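Local coordinates for protein Cry23AA1 (Bacillus thuringiensis, PDB 4RHZ) that probably acts as an aerolysin-type pore-forming insecticidal toxin together with its binary partner Cry37Aa1, and binds a zinc ion, at residues N11-M14 with K15-G19. Residues are numbered along the deposited sequence; the frame is centred on the assembly and turned at random.
Sequences NNYM and KEVYG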
# COMPACT_ATOMS: atom_id res chain seq x y z
N ASN A 11 3.02 -15.44 39.47
CA ASN A 11 4.07 -15.31 40.43
C ASN A 11 3.81 -14.01 41.23
O ASN A 11 3.90 -14.00 42.47
CB ASN A 11 5.41 -15.34 39.71
CG ASN A 11 6.59 -15.28 40.63
OD1 ASN A 11 6.88 -14.24 41.24
ND2 ASN A 11 7.35 -16.38 40.67
N ASN A 12 3.43 -12.94 40.54
CA ASN A 12 3.34 -11.67 41.23
C ASN A 12 2.12 -11.63 42.16
O ASN A 12 2.19 -11.11 43.25
CB ASN A 12 3.40 -10.45 40.26
CG ASN A 12 3.28 -9.10 41.00
OD1 ASN A 12 4.19 -8.66 41.75
ND2 ASN A 12 2.15 -8.44 40.80
N TYR A 13 1.02 -12.19 41.70
CA TYR A 13 -0.17 -12.33 42.46
C TYR A 13 0.11 -13.12 43.78
O TYR A 13 -0.24 -12.66 44.91
CB TYR A 13 -1.17 -13.06 41.59
CG TYR A 13 -2.39 -13.54 42.32
CD1 TYR A 13 -3.54 -12.75 42.38
CD2 TYR A 13 -2.41 -14.79 42.93
CE1 TYR A 13 -4.68 -13.20 43.03
CE2 TYR A 13 -3.56 -15.26 43.59
CZ TYR A 13 -4.68 -14.46 43.64
OH TYR A 13 -5.80 -14.90 44.31
N MET A 14 0.79 -14.26 43.65
CA MET A 14 1.05 -15.04 44.81
C MET A 14 1.89 -14.28 45.83
O MET A 14 1.68 -14.42 47.02
CB MET A 14 1.75 -16.34 44.47
CG MET A 14 0.88 -17.39 43.85
SD MET A 14 -0.56 -17.93 44.82
CE MET A 14 0.34 -18.98 45.98
N LYS A 15 2.89 -13.55 45.38
CA LYS A 15 3.74 -12.83 46.31
C LYS A 15 2.96 -11.71 46.99
O LYS A 15 3.13 -11.49 48.16
CB LYS A 15 4.97 -12.29 45.65
CG LYS A 15 5.95 -13.39 45.28
CD LYS A 15 7.29 -12.89 44.72
CE LYS A 15 8.11 -14.10 44.28
NZ LYS A 15 9.38 -13.74 43.55
N GLU A 16 2.10 -11.03 46.25
CA GLU A 16 1.42 -9.89 46.81
C GLU A 16 0.33 -10.32 47.77
O GLU A 16 0.14 -9.69 48.81
CB GLU A 16 0.81 -8.98 45.73
CG GLU A 16 1.93 -8.13 45.04
CD GLU A 16 1.39 -7.18 43.97
OE1 GLU A 16 0.18 -7.28 43.60
OE2 GLU A 16 2.18 -6.31 43.54
N VAL A 17 -0.37 -11.39 47.42
CA VAL A 17 -1.54 -11.75 48.15
C VAL A 17 -1.19 -12.54 49.42
O VAL A 17 -1.81 -12.30 50.46
CB VAL A 17 -2.51 -12.53 47.28
CG1 VAL A 17 -3.58 -13.26 48.16
CG2 VAL A 17 -3.17 -11.58 46.24
N TYR A 18 -0.19 -13.43 49.32
CA TYR A 18 0.15 -14.35 50.39
C TYR A 18 1.44 -14.00 51.09
O TYR A 18 1.78 -14.62 52.09
CB TYR A 18 0.24 -15.83 49.87
CG TYR A 18 -1.13 -16.30 49.41
CD1 TYR A 18 -2.14 -16.49 50.33
CD2 TYR A 18 -1.44 -16.43 48.07
CE1 TYR A 18 -3.41 -16.85 49.94
CE2 TYR A 18 -2.71 -16.78 47.67
CZ TYR A 18 -3.70 -17.01 48.63
OH TYR A 18 -4.98 -17.34 48.27
N GLY A 19 2.20 -13.05 50.56
CA GLY A 19 3.54 -12.76 51.15
C GLY A 19 4.54 -13.85 50.83
O GLY A 19 5.62 -13.87 51.40
O HOH W 1 -5.47 -17.54 45.74
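A single water ties the phenol ends of Tyr13 and Tyr18 together: it lies 3.0 Å from Tyr13 OH and 2.6 Å from Tyr18 OH, in the plane of each ring and at its edge. Val17 packs beside the two rings, with one methyl on each, and the rings themselves approach, Tyr13 CE2 lying 4.4 Å from Tyr18 CE2. Val17 CG2 lies over one face of Tyr13, 4.1 Å from the ring centroid and shifted toward the CE1 side, while CG1 covers the centre of one Tyr18 face. With CG anti to the backbone N (chi1 168°), the Tyr13 ring is sent outward and leans toward the C-terminal end, where Val17 CG2 meets its face. Met14, bent at chi2 and chi3, makes a Met-aromatic contact, bringing SD obliquely to the CD2/CE2 side of the Tyr18 ring, 3.7 Å from CD2.

All this happens on the last turns of helix 6-18, far from the zinc site of this elongated, aerolysin-family β-rich chain. Met14 is buried against strands 22-27 and 182-190, and Tyr13 meets Tyr197 edge to face. Four i to i+4 backbone bonds join residues 11-14 to 15-18, the shortest from Val17 N to Tyr13 O at 2.8 Å; a weak fifth runs from Gly19 N to Lys15 O, and Gly19, with its positive phi, ends the helix. Asn12 ND2 gives Glu16 OE2 a weak bond at 3.5 Å, amide and carboxylate planes 67° apart; Glu16 OE1 is hydrogen-bonded to Tyr197 OH. One residue earlier in each segment, Lys15, extended beyond CG, brings its CE to 3.3 Å from Asn11 OD1.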